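Local coordinates for putative glycosyltransferase (GalT1) (Streptococcus parasanguinis, PDB 4PHR), which probably works as a glycosyltransferase, its GT-D fold domain (DUF1792), the part crystallised here, binding UDP and manganese, at residues 37-40 and 41-44; 88-91 and 92-96; 131-134 and 135-139; 233-236 and 237-240; 266-269 and 270-274. All coordinates share one frame; numbering follows the deposited sequence.

Contact 1: 37-40 and 41-44; sequences GEID and LMTG
Thr43 turns its hydroxyl back over the end of helix 36-42, where OG1 lies 3.0 Å from Ile39 O and 3.2 Å from Asp40 O, so that one hydroxyl has two backbone carbonyls within reach. The position follows from a chi1 of 62°, which sets OG1 between the backbone N and the carbonyl carbon. The helix ends here in a Schellman motif: Thr43 is the first residue to leave helical angles, and Gly44, with a positive phi, is the C-prime residue. Gly44 N bonds to Leu41 O at 3.0 Å, and the backbone N-H that follows Gly44 reaches back to Asp40 O. The helical bonds fray in step. Met42 N meets Glu38 O at 2.9 Å almost straight, whereas Thr43 N reaches Ile39 O at 3.1 Å with the N-H angle down to 138°, and its further approach to Asp40 O is weak.

Around the helix the side chains part company. Glu38 faces the nucleotide site: OE1 is bonded to Gly35 N, the side chain rests on Lys210 and Pro207 of helix 206-218, and it comes to about 5 Å from the bound UDP. Asp40 OD2 is held by the hydroxyl of Tyr101. Ile39 and Met42 instead pack on Phe104 of helix 102-108, their chains running at a slant to each other. Met42 bends at chi3 (-71°), which brings CE back over the preceding turn, 3.5 Å from Ile39 CD1 and 3.4 Å from Glu38 O.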
loop_
_atom_site.group_PDB
_atom_site.type_symbol
_atom_site.label_atom_id
_atom_site.label_comp_id
_atom_site.label_asym_id
_atom_site.label_seq_id
_atom_site.Cartn_x
_atom_site.Cartn_y
_atom_site.Cartn_z
ATOM N N GLY A 37 4.962 -0.582 9.388
ATOM C CA GLY A 37 3.856 -0.786 10.309
ATOM C C GLY A 37 3.428 -2.240 10.418
ATOM O O GLY A 37 3.060 -2.708 11.494
ATOM N N GLU A 38 3.468 -2.972 9.310
ATOM C CA GLU A 38 3.113 -4.383 9.363
ATOM C C GLU A 38 4.097 -5.179 10.209
ATOM O O GLU A 38 3.692 -6.081 10.953
ATOM C CB GLU A 38 3.016 -4.985 7.962
ATOM C CG GLU A 38 1.735 -4.585 7.247
ATOM C CD GLU A 38 1.646 -3.085 7.020
ATOM O OE1 GLU A 38 2.616 -2.505 6.466
ATOM O OE2 GLU A 38 0.619 -2.476 7.410
ATOM N N ILE A 39 5.385 -4.856 10.097
ATOM C CA ILE A 39 6.389 -5.547 10.903
ATOM C C ILE A 39 6.208 -5.192 12.381
ATOM O O ILE A 39 6.287 -6.070 13.255
ATOM C CB ILE A 39 7.826 -5.219 10.460
ATOM C CG1 ILE A 39 7.965 -5.281 8.939
ATOM C CG2 ILE A 39 8.816 -6.121 11.167
ATOM C CD1 ILE A 39 7.503 -6.555 8.330
ATOM N N ASP A 40 5.951 -3.914 12.660
ATOM C CA ASP A 40 5.669 -3.481 14.027
ATOM C C ASP A 40 4.499 -4.283 14.600
ATOM O O ASP A 40 4.571 -4.800 15.718
ATOM C CB ASP A 40 5.314 -1.991 14.072
ATOM C CG ASP A 40 6.512 -1.076 13.812
ATOM O OD1 ASP A 40 6.291 0.070 13.374
ATOM O OD2 ASP A 40 7.669 -1.480 14.059
ATOM N N LEU A 41 3.412 -4.385 13.835
ATOM C CA LEU A 41 2.234 -5.124 14.286
ATOM C C LEU A 41 2.523 -6.605 14.506
ATOM O O LEU A 41 2.124 -7.181 15.530
ATOM C CB LEU A 41 1.097 -4.994 13.269
ATOM C CG LEU A 41 0.198 -3.773 13.340
ATOM C CD1 LEU A 41 -0.560 -3.640 12.038
ATOM C CD2 LEU A 41 -0.764 -3.925 14.496
ATOM N N MET A 42 3.188 -7.229 13.534
ATOM C CA MET A 42 3.500 -8.660 13.631
ATOM C C MET A 42 4.343 -8.985 14.859
ATOM O O MET A 42 4.279 -10.092 15.386
ATOM C CB MET A 42 4.196 -9.173 12.363
ATOM C CG MET A 42 3.231 -9.453 11.209
ATOM S SD MET A 42 4.028 -10.185 9.767
ATOM C CE MET A 42 4.893 -8.728 9.270
ATOM N N THR A 43 5.141 -8.023 15.313
ATOM C CA THR A 43 6.013 -8.242 16.459
ATOM C C THR A 43 5.429 -7.688 17.759
ATOM O O THR A 43 6.103 -7.656 18.783
ATOM C CB THR A 43 7.430 -7.690 16.213
ATOM O OG1 THR A 43 7.372 -6.274 16.008
ATOM C CG2 THR A 43 8.060 -8.351 14.987
ATOM N N GLY A 44 4.175 -7.247 17.712
ATOM C CA GLY A 44 3.433 -6.971 18.931
ATOM C C GLY A 44 3.128 -5.521 19.260
ATOM O O GLY A 44 2.785 -5.209 20.396
#

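Contact 2: 88-91 and 92-96; sequences QNAR and HFWER
Phe93 N gives its hydrogen to Asn89 O at 2.9 Å with an N-H angle of 165°, the shortest polar bond joining 88-91 to 92-96. The bonds from His92, Trp94 and Glu95 to Gln88, Ala90 and Arg91 are of the same i to i+4 kind and comparably straight, which identifies the opening turns of helix 88-100 as regular alpha helix.

Against that backbone the Trp94 indole is laid back along the helix. With CG beside its own backbone N (chi1 -77°), the five-membered ring leans over the preceding turn. CD1 comes to 3.2 Å from Ala90 O, which already accepts Trp94 N at 3.0 Å, and Ala90 CB lies 4.5 Å from the same CD1. Phe93 takes the other course, its CG trans to the backbone N, and turns an edge to its neighbour: CD2 sits 3.6 Å above the Trp94 ring plane, over its centre, while Trp94 CD1 lies in the plane of the phenyl ring. Both aromatic side chains touch Asp36 of helix 36-42. His97 meets the indole edge-to-face, and Phe118 packs against it as well.

The polar chains work elsewhere. The Arg91 guanidinium folds back so that Gln88 CA lies over its centre, 3.8 Å from the plane, and NH1 bonds to Tyr86 O. Arg96 CG stands over one face of the His92 ring, and Arg96 NH2 forms a salt bridge with Glu2. Chemically, the indole is thus the buried element, the Trp94 side chain about 7 Å from the manganese ion, while Phe93 borders it at an exposed position.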
loop_
_atom_site.group_PDB
_atom_site.type_symbol
_atom_site.label_atom_id
_atom_site.label_comp_id
_atom_site.label_asym_id
_atom_site.label_seq_id
_atom_site.Cartn_x
_atom_site.Cartn_y
_atom_site.Cartn_z
ATOM N N GLN A 88 18.171 11.530 2.893
ATOM C CA GLN A 88 18.857 11.202 4.130
ATOM C C GLN A 88 17.925 10.715 5.238
ATOM O O GLN A 88 18.220 9.721 5.904
ATOM C CB GLN A 88 19.671 12.405 4.601
ATOM C CG GLN A 88 20.424 12.176 5.885
ATOM C CD GLN A 88 21.306 13.353 6.236
ATOM O OE1 GLN A 88 22.009 13.887 5.378
ATOM N NE2 GLN A 88 21.269 13.770 7.498
ATOM N N ASN A 89 16.803 11.400 5.449
ATOM C CA ASN A 89 15.899 10.968 6.512
ATOM C C ASN A 89 15.314 9.581 6.250
ATOM O O ASN A 89 15.193 8.770 7.168
ATOM C CB ASN A 89 14.811 12.008 6.821
ATOM C CG ASN A 89 13.866 12.254 5.661
ATOM O OD1 ASN A 89 13.661 11.393 4.811
ATOM N ND2 ASN A 89 13.268 13.443 5.635
ATOM N N ALA A 90 14.992 9.298 4.991
ATOM C CA ALA A 90 14.483 7.978 4.622
ATOM C C ALA A 90 15.536 6.876 4.799
ATOM O O ALA A 90 15.230 5.792 5.291
ATOM C CB ALA A 90 13.918 7.985 3.187
ATOM N N ARG A 91 16.773 7.154 4.405
ATOM C CA ARG A 91 17.842 6.162 4.542
ATOM C C ARG A 91 18.038 5.802 6.010
ATOM O O ARG A 91 18.171 4.629 6.364
ATOM C CB ARG A 91 19.163 6.662 3.940
ATOM C CG ARG A 91 19.080 6.913 2.446
ATOM C CD ARG A 91 20.462 7.031 1.814
ATOM N NE ARG A 91 21.321 8.009 2.477
ATOM C CZ ARG A 91 21.503 9.261 2.067
ATOM N NH1 ARG A 91 20.867 9.714 0.995
ATOM N NH2 ARG A 91 22.336 10.066 2.729
ATOM N N HIS A 92 18.056 6.815 6.866
ATOM C CA HIS A 92 18.226 6.586 8.288
ATOM C C HIS A 92 17.043 5.811 8.861
ATOM O O HIS A 92 17.231 4.837 9.601
ATOM C CB HIS A 92 18.397 7.912 9.033
ATOM C CG HIS A 92 18.459 7.766 10.522
ATOM N ND1 HIS A 92 19.485 7.106 11.166
ATOM C CD2 HIS A 92 17.618 8.194 11.494
ATOM C CE1 HIS A 92 19.279 7.143 12.471
ATOM N NE2 HIS A 92 18.153 7.798 12.696
ATOM N N PHE A 93 15.825 6.241 8.532
ATOM C CA PHE A 93 14.650 5.537 9.022
ATOM C C PHE A 93 14.700 4.045 8.681
ATOM O O PHE A 93 14.475 3.174 9.536
ATOM C CB PHE A 93 13.362 6.136 8.446
ATOM C CG PHE A 93 12.148 5.346 8.808
ATOM C CD1 PHE A 93 11.518 5.543 10.029
ATOM C CD2 PHE A 93 11.669 4.359 7.957
ATOM C CE1 PHE A 93 10.417 4.784 10.382
ATOM C CE2 PHE A 93 10.567 3.599 8.306
ATOM C CZ PHE A 93 9.940 3.810 9.515
ATOM N N TRP A 94 14.981 3.746 7.417
ATOM C CA TRP A 94 14.898 2.367 6.946
ATOM C C TRP A 94 16.019 1.482 7.476
ATOM O O TRP A 94 15.791 0.318 7.810
ATOM C CB TRP A 94 14.792 2.304 5.418
ATOM C CG TRP A 94 13.402 2.651 4.971
ATOM C CD1 TRP A 94 13.012 3.751 4.259
ATOM C CD2 TRP A 94 12.213 1.894 5.227
ATOM N NE1 TRP A 94 11.654 3.720 4.056
ATOM C CE2 TRP A 94 11.140 2.589 4.634
ATOM C CE3 TRP A 94 11.951 0.692 5.900
ATOM C CZ2 TRP A 94 9.828 2.124 4.693
ATOM C CZ3 TRP A 94 10.651 0.232 5.955
ATOM C CH2 TRP A 94 9.606 0.943 5.354
ATOM N N GLU A 95 17.229 2.017 7.570
ATOM C CA GLU A 95 18.308 1.226 8.147
ATOM C C GLU A 95 18.036 0.942 9.626
ATOM O O GLU A 95 18.227 -0.180 10.091
ATOM C CB GLU A 95 19.661 1.909 7.963
ATOM C CG GLU A 95 20.788 1.078 8.554
ATOM C CD GLU A 95 22.180 1.609 8.248
ATOM O OE1 GLU A 95 22.539 1.730 7.056
ATOM O OE2 GLU A 95 22.925 1.877 9.206
ATOM N N ARG A 96 17.558 1.947 10.367
ATOM C CA ARG A 96 17.187 1.705 11.765
ATOM C C ARG A 96 16.130 0.612 11.850
ATOM O O ARG A 96 16.177 -0.252 12.731
ATOM C CB ARG A 96 16.652 2.966 12.446
ATOM C CG ARG A 96 17.683 4.053 12.687
ATOM C CD ARG A 96 18.574 3.696 13.849
ATOM N NE ARG A 96 19.722 2.913 13.425
ATOM C CZ ARG A 96 20.549 2.301 14.266
ATOM N NH1 ARG A 96 20.345 2.365 15.574
ATOM N NH2 ARG A 96 21.577 1.625 13.797
#

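Contact 3: 131-134 and 135-139; sequences PSEA and YFESL
Pro131 and Tyr135 lie side by side and point the same way, the pyrrolidine ring over one face of the phenol. Pro131 CB is 4.0 Å from the ring centroid and 29° off its normal, a CH-pi contact displaced toward the hydroxyl end, where CB is 3.6 Å from CZ. The same face has Pro131 O 3.4 Å above it, near the rim; this oxygen also accepts Tyr135 N at 3.0 Å in the carbonyl plane. The proline therefore meets the tyrosine through both backbone and side chain at the start of helix 132-140.

Phe136 is set obliquely to the Ser132 carbonyl, with CD2 3.3 Å from Ser132 O. Glu133 and Glu137 approach through their methylenes: a chi1 of -64° puts Glu137 CG beside its backbone N, 3.1 Å from Glu133 O. Their carboxylates, probably of like charge, stay apart on the exposed side, with Glu133 OE2 4.8 Å from Glu137 OE2.

Ser132 OG bonds to Pro122 O, tying the start of the helix to a loop. Tyr135 and Ser138 pack on Leu18 of helix 17-27, while Phe136 lies against Tyr233 and Tyr236 of helix 229-238, so helix 132-140 packs against both.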
loop_
_atom_site.group_PDB
_atom_site.type_symbol
_atom_site.label_atom_id
_atom_site.label_comp_id
_atom_site.label_asym_id
_atom_site.label_seq_id
_atom_site.Cartn_x
_atom_site.Cartn_y
_atom_site.Cartn_z
ATOM N N PRO A 131 12.262 9.977 -12.550
ATOM C CA PRO A 131 11.503 8.806 -13.013
ATOM C C PRO A 131 10.051 8.753 -12.531
ATOM O O PRO A 131 9.315 7.870 -12.966
ATOM C CB PRO A 131 12.279 7.627 -12.414
ATOM C CG PRO A 131 12.930 8.192 -11.206
ATOM C CD PRO A 131 13.300 9.603 -11.572
ATOM N N SER A 132 9.646 9.668 -11.656
ATOM C CA SER A 132 8.326 9.575 -11.038
ATOM C C SER A 132 7.190 9.656 -12.050
ATOM O O SER A 132 6.184 8.965 -11.917
ATOM C CB SER A 132 8.152 10.634 -9.946
ATOM O OG SER A 132 9.026 10.376 -8.863
ATOM N N GLU A 133 7.350 10.490 -13.073
ATOM C CA GLU A 133 6.308 10.596 -14.086
ATOM C C GLU A 133 6.079 9.241 -14.745
ATOM O O GLU A 133 4.941 8.808 -14.907
ATOM C CB GLU A 133 6.656 11.658 -15.128
ATOM C CG GLU A 133 5.623 11.773 -16.238
ATOM C CD GLU A 133 5.853 12.972 -17.138
ATOM O OE1 GLU A 133 6.941 13.580 -17.063
ATOM O OE2 GLU A 133 4.941 13.309 -17.920
ATOM N N ALA A 134 7.164 8.569 -15.121
ATOM C CA ALA A 134 7.068 7.222 -15.681
ATOM C C ALA A 134 6.441 6.214 -14.711
ATOM O O ALA A 134 5.675 5.343 -15.126
ATOM C CB ALA A 134 8.430 6.737 -16.144
ATOM N N TYR A 135 6.772 6.324 -13.428
ATOM C CA TYR A 135 6.194 5.424 -12.432
ATOM C C TYR A 135 4.672 5.589 -12.386
ATOM O O TYR A 135 3.933 4.605 -12.396
ATOM C CB TYR A 135 6.782 5.669 -11.035
ATOM C CG TYR A 135 8.260 5.369 -10.887
ATOM C CD1 TYR A 135 8.918 4.519 -11.775
ATOM C CD2 TYR A 135 9.001 5.934 -9.857
ATOM C CE1 TYR A 135 10.282 4.246 -11.638
ATOM C CE2 TYR A 135 10.357 5.665 -9.709
ATOM C CZ TYR A 135 10.992 4.820 -10.602
ATOM O OH TYR A 135 12.339 4.556 -10.462
ATOM N N PHE A 136 4.200 6.833 -12.335
ATOM C CA PHE A 136 2.759 7.079 -12.233
ATOM C C PHE A 136 2.028 6.690 -13.508
ATOM O O PHE A 136 0.907 6.195 -13.455
ATOM C CB PHE A 136 2.453 8.527 -11.841
ATOM C CG PHE A 136 2.644 8.805 -10.376
ATOM C CD1 PHE A 136 1.816 8.209 -9.434
ATOM C CD2 PHE A 136 3.650 9.650 -9.937
ATOM C CE1 PHE A 136 1.981 8.454 -8.082
ATOM C CE2 PHE A 136 3.820 9.908 -8.587
ATOM C CZ PHE A 136 2.988 9.306 -7.656
ATOM N N GLU A 137 2.677 6.885 -14.654
ATOM C CA GLU A 137 2.086 6.470 -15.917
ATOM C C GLU A 137 1.932 4.954 -15.964
ATOM O O GLU A 137 0.913 4.441 -16.426
ATOM C CB GLU A 137 2.913 6.968 -17.106
ATOM C CG GLU A 137 2.966 8.485 -17.247
ATOM C CD GLU A 137 1.659 9.087 -17.739
ATOM O OE1 GLU A 137 0.595 8.782 -17.157
ATOM O OE2 GLU A 137 1.699 9.871 -18.712
ATOM N N SER A 138 2.933 4.232 -15.466
ATOM C CA SER A 138 2.843 2.778 -15.440
ATOM C C SER A 138 1.772 2.299 -14.466
ATOM O O SER A 138 1.023 1.370 -14.762
ATOM C CB SER A 138 4.193 2.144 -15.114
ATOM O OG SER A 138 4.090 0.732 -15.107
ATOM N N LEU A 139 1.696 2.944 -13.307
ATOM C CA LEU A 139 0.642 2.640 -12.347
ATOM C C LEU A 139 -0.745 2.817 -12.971
ATOM O O LEU A 139 -1.599 1.946 -12.844
ATOM C CB LEU A 139 0.768 3.529 -11.108
ATOM C CG LEU A 139 1.741 3.049 -10.032
ATOM C CD1 LEU A 139 2.122 4.195 -9.102
ATOM C CD2 LEU A 139 1.138 1.889 -9.252
#

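Contact 4: 233-236 and 237-240; sequences YEWY and EMGA
Helix 229-238 closes with a Schellman motif, in which Gly239 takes a positive phi of 65°, Ala240 N returns to Trp235 O at 2.9 Å and Gly239 N returns to Tyr236 O at 3.1 Å. The second bond arrives from well above the carbonyl plane. The apolar contact that often accompanies this motif is present too: Trp235 CB and Ala240 CB stand 3.9 Å apart across the turn. Met238 SD lies at the edge of the indole, whose NE1 is bonded to Val244 O, and the Trp235 side chain is about 4 Å from that of Arg121, which binds UDP.

On another side of the helix Glu237 lies over Tyr233. A chi1 of -69° sets CG over the ring, 3.8 Å from the centroid and 17° off the normal, in a CH-pi contact; the bend at chi2 then lays the carboxylate nearly parallel to the phenol, stacked on it. Tyr236 borders the same carboxylate, its CE1 3.3 Å from Glu237 OE2. The Tyr233 hydroxyl is well supplied with partners, among them Asp163 and Lys140. A single water completes the link, donating to Tyr233 OH at 3.0 Å and to Glu237 OE2 at 2.9 Å.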
loop_
_atom_site.group_PDB
_atom_site.type_symbol
_atom_site.label_atom_id
_atom_site.label_comp_id
_atom_site.label_asym_id
_atom_site.label_seq_id
_atom_site.Cartn_x
_atom_site.Cartn_y
_atom_site.Cartn_z
ATOM N N TYR A 233 0.747 10.946 -5.158
ATOM C CA TYR A 233 0.344 11.557 -6.412
ATOM C C TYR A 233 0.089 13.052 -6.227
ATOM O O TYR A 233 0.477 13.859 -7.064
ATOM C CB TYR A 233 -0.888 10.858 -6.996
ATOM C CG TYR A 233 -1.213 11.310 -8.397
ATOM C CD1 TYR A 233 -0.322 11.089 -9.440
ATOM C CD2 TYR A 233 -2.402 11.976 -8.679
ATOM C CE1 TYR A 233 -0.611 11.515 -10.733
ATOM C CE2 TYR A 233 -2.697 12.401 -9.968
ATOM C CZ TYR A 233 -1.801 12.158 -10.987
ATOM O OH TYR A 233 -2.092 12.588 -12.268
ATOM N N GLU A 234 -0.558 13.430 -5.129
ATOM C CA GLU A 234 -0.805 14.849 -4.861
ATOM C C GLU A 234 0.512 15.609 -4.702
ATOM O O GLU A 234 0.683 16.702 -5.239
ATOM C CB GLU A 234 -1.659 15.025 -3.601
ATOM C CG GLU A 234 -3.094 14.542 -3.736
ATOM C CD GLU A 234 -4.045 15.623 -4.176
ATOM O OE1 GLU A 234 -3.604 16.779 -4.331
ATOM O OE2 GLU A 234 -5.236 15.310 -4.361
ATOM N N TRP A 235 1.456 15.023 -3.968
ATOM C CA TRP A 235 2.761 15.663 -3.797
ATOM C C TRP A 235 3.475 15.811 -5.148
ATOM O O TRP A 235 4.062 16.853 -5.446
ATOM C CB TRP A 235 3.620 14.856 -2.824
ATOM C CG TRP A 235 3.190 14.962 -1.401
ATOM C CD1 TRP A 235 2.599 16.038 -0.798
ATOM C CD2 TRP A 235 3.328 13.960 -0.383
ATOM N NE1 TRP A 235 2.370 15.770 0.527
ATOM C CE2 TRP A 235 2.801 14.499 0.807
ATOM C CE3 TRP A 235 3.836 12.654 -0.365
ATOM C CZ2 TRP A 235 2.768 13.784 2.000
ATOM C CZ3 TRP A 235 3.806 11.944 0.827
ATOM C CH2 TRP A 235 3.277 12.514 1.994
ATOM N N TYR A 236 3.412 14.760 -5.958
ATOM C CA TYR A 236 3.998 14.771 -7.292
ATOM C C TYR A 236 3.385 15.871 -8.178
ATOM O O TYR A 236 4.105 16.610 -8.861
ATOM C CB TYR A 236 3.853 13.387 -7.938
ATOM C CG TYR A 236 3.962 13.371 -9.440
ATOM C CD1 TYR A 236 2.825 13.305 -10.238
ATOM C CD2 TYR A 236 5.203 13.420 -10.068
ATOM C CE1 TYR A 236 2.920 13.294 -11.616
ATOM C CE2 TYR A 236 5.307 13.409 -11.447
ATOM C CZ TYR A 236 4.161 13.344 -12.215
ATOM O OH TYR A 236 4.257 13.328 -13.588
ATOM N N GLU A 237 2.062 16.008 -8.149
ATOM C CA GLU A 237 1.381 16.964 -9.022
ATOM C C GLU A 237 1.699 18.402 -8.634
ATOM O O GLU A 237 1.654 19.306 -9.477
ATOM C CB GLU A 237 -0.135 16.746 -9.002
ATOM C CG GLU A 237 -0.602 15.464 -9.661
ATOM C CD GLU A 237 -0.664 15.564 -11.169
ATOM O OE1 GLU A 237 -1.765 15.808 -11.707
ATOM O OE2 GLU A 237 0.386 15.399 -11.819
ATOM N N MET A 238 1.996 18.627 -7.357
ATOM C CA MET A 238 2.326 19.979 -6.910
ATOM C C MET A 238 3.832 20.242 -6.889
ATOM O O MET A 238 4.272 21.341 -6.545
ATOM C CB MET A 238 1.684 20.284 -5.548
ATOM C CG MET A 238 2.309 19.553 -4.371
ATOM S SD MET A 238 1.335 19.702 -2.854
ATOM C CE MET A 238 0.771 21.389 -2.987
ATOM N N GLY A 239 4.621 19.236 -7.270
ATOM C CA GLY A 239 6.067 19.364 -7.275
ATOM C C GLY A 239 6.642 19.549 -5.885
ATOM O O GLY A 239 7.675 20.205 -5.708
ATOM N N ALA A 240 5.985 18.947 -4.896
ATOM C CA ALA A 240 6.416 19.066 -3.507
ATOM C C ALA A 240 7.834 18.549 -3.296
ATOM O O ALA A 240 8.250 17.564 -3.905
ATOM C CB ALA A 240 5.450 18.340 -2.586
HETATM O O HOH W 1 -0.050 13.685 -14.097
#

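Contact 5: 266-269 and 270-274; sequences QEYQ and EQIVA
The junction between helix 266-271 and the outermost strand 272-275 of the five-stranded parallel sheet brings Tyr268 and Gln269 against Gln271 and Ile272. The bonding records the change of structure. Glu270 N still makes an alpha-helical bond to Gln266 O at 2.8 Å, but Gln271 N turns to Tyr268 O at 2.9 Å and Ile272 N to Gln269 O at 3.1 Å, both i to i+3 and both with the donor some 60° out of the carbonyl plane. A water bridges the exit, donating to Gln269 O and to Ile272 O, each at 2.8 Å.

Ile272 places CD1 over one face of the Tyr268 ring, 4.2 Å from the centroid and 26° off its normal, a CH-pi contact; the Gln269 side chain runs alongside the isoleucine. Outside, Gln266 and Glu270 form a hydrogen bond one turn apart. NE2 reaches Glu270 OE2 at 2.9 Å with an N-H angle of 163°; the acceptor lies in the amide plane, the donor above the carboxylate plane, and the two planes are nearly perpendicular. Gln271 extends its chain toward strand 170-176, where OE1 is bonded to Arg173 NE.

Glu270 thus receives a neutral amide donor, which would probably favour the ionised carboxylate slightly. Where the helix unwinds, i to i+3 bonds satisfy Tyr268 O and Gln269 O, and the water serves Ile272 O.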
loop_
_atom_site.group_PDB
_atom_site.type_symbol
_atom_site.label_atom_id
_atom_site.label_comp_id
_atom_site.label_asym_id
_atom_site.label_seq_id
_atom_site.Cartn_x
_atom_site.Cartn_y
_atom_site.Cartn_z
ATOM N N GLN A 266 -20.011 15.588 -4.800
ATOM C CA GLN A 266 -21.137 14.805 -5.283
ATOM C C GLN A 266 -20.661 13.553 -6.015
ATOM O O GLN A 266 -21.214 12.469 -5.826
ATOM C CB GLN A 266 -22.032 15.652 -6.194
ATOM C CG GLN A 266 -23.252 14.917 -6.722
ATOM C CD GLN A 266 -24.269 15.850 -7.352
ATOM O OE1 GLN A 266 -24.163 17.071 -7.237
ATOM N NE2 GLN A 266 -25.265 15.278 -8.021
ATOM N N GLU A 267 -19.631 13.701 -6.842
ATOM C CA GLU A 267 -19.120 12.574 -7.616
ATOM C C GLU A 267 -18.597 11.462 -6.702
ATOM O O GLU A 267 -18.891 10.286 -6.905
ATOM C CB GLU A 267 -18.038 13.028 -8.599
ATOM C CG GLU A 267 -17.475 11.900 -9.450
ATOM C CD GLU A 267 -16.753 12.392 -10.692
ATOM O OE1 GLU A 267 -16.239 13.531 -10.673
ATOM O OE2 GLU A 267 -16.707 11.641 -11.691
ATOM N N TYR A 268 -17.815 11.839 -5.697
ATOM C CA TYR A 268 -17.334 10.894 -4.697
ATOM C C TYR A 268 -18.513 10.238 -3.985
ATOM O O TYR A 268 -18.588 9.013 -3.877
ATOM C CB TYR A 268 -16.407 11.619 -3.709
ATOM C CG TYR A 268 -16.063 10.875 -2.435
ATOM C CD1 TYR A 268 -15.183 9.800 -2.441
ATOM C CD2 TYR A 268 -16.584 11.289 -1.213
ATOM C CE1 TYR A 268 -14.855 9.128 -1.261
ATOM C CE2 TYR A 268 -16.261 10.632 -0.034
ATOM C CZ TYR A 268 -15.399 9.553 -0.061
ATOM O OH TYR A 268 -15.091 8.918 1.126
ATOM N N GLN A 269 -19.452 11.049 -3.513
ATOM C CA GLN A 269 -20.593 10.506 -2.793
ATOM C C GLN A 269 -21.353 9.489 -3.639
ATOM O O GLN A 269 -21.739 8.427 -3.149
ATOM C CB GLN A 269 -21.522 11.629 -2.320
ATOM C CG GLN A 269 -20.840 12.619 -1.385
ATOM C CD GLN A 269 -20.436 11.994 -0.063
ATOM O OE1 GLN A 269 -21.032 11.011 0.378
ATOM N NE2 GLN A 269 -19.415 12.559 0.575
ATOM N N GLU A 270 -21.538 9.799 -4.917
ATOM C CA GLU A 270 -22.281 8.910 -5.805
ATOM C C GLU A 270 -21.530 7.604 -6.096
ATOM O O GLU A 270 -22.131 6.616 -6.508
ATOM C CB GLU A 270 -22.641 9.640 -7.102
ATOM C CG GLU A 270 -23.687 10.736 -6.902
ATOM C CD GLU A 270 -23.810 11.670 -8.092
ATOM O OE1 GLU A 270 -22.889 11.691 -8.937
ATOM O OE2 GLU A 270 -24.830 12.388 -8.178
ATOM N N GLN A 271 -20.221 7.594 -5.867
ATOM C CA GLN A 271 -19.428 6.380 -6.034
ATOM C C GLN A 271 -19.525 5.438 -4.833
ATOM O O GLN A 271 -19.225 4.254 -4.943
ATOM C CB GLN A 271 -17.962 6.731 -6.309
ATOM C CG GLN A 271 -17.740 7.422 -7.644
ATOM C CD GLN A 271 -16.327 7.969 -7.820
ATOM O OE1 GLN A 271 -15.532 8.004 -6.879
ATOM N NE2 GLN A 271 -16.011 8.400 -9.036
ATOM N N ILE A 272 -19.938 5.962 -3.686
ATOM C CA ILE A 272 -19.965 5.163 -2.464
ATOM C C ILE A 272 -21.093 4.137 -2.482
ATOM O O ILE A 272 -22.265 4.490 -2.613
ATOM C CB ILE A 272 -20.085 6.052 -1.200
ATOM C CG1 ILE A 272 -18.891 7.016 -1.099
ATOM C CG2 ILE A 272 -20.242 5.179 0.064
ATOM C CD1 ILE A 272 -18.987 7.978 0.064
ATOM N N VAL A 273 -20.736 2.862 -2.359
ATOM C CA VAL A 273 -21.743 1.807 -2.353
ATOM C C VAL A 273 -22.263 1.564 -0.936
ATOM O O VAL A 273 -23.453 1.352 -0.734
ATOM C CB VAL A 273 -21.214 0.491 -2.952
ATOM C CG1 VAL A 273 -20.642 0.733 -4.332
ATOM C CG2 VAL A 273 -20.171 -0.131 -2.047
ATOM N N ALA A 274 -21.360 1.594 0.039
ATOM C CA ALA A 274 -21.742 1.447 1.433
ATOM C C ALA A 274 -20.641 1.985 2.333
ATOM O O ALA A 274 -19.485 2.085 1.922
ATOM C CB ALA A 274 -22.034 -0.021 1.759
HETATM O O HOH W 2 -23.970 6.734 -3.026
#

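In the fold
All five contacts lie within helices or at their ends. Contacts 1 to 4 are partly buried, and contact 5 is a surface contact. Contacts 1 and 4 both end a helix in a Schellman motif; contact 5 ends one by passing into a strand. Contacts 2 and 3 hold the early turns of helices. Contacts 3 and 4 are the pair that touch, Phe136 CE2 lying 3.5 Å from Tyr236 CB, so their aromatic rings share one interface. In contact 1 the Glu38 side chain lies about 5 Å from UDP and 6 Å from manganese; the indole side chains of contacts 2 and 4 are about 7 and 9 Å from that ion. Contact 5 adds an exposed amide-carboxylate bond and a backbone-bound water.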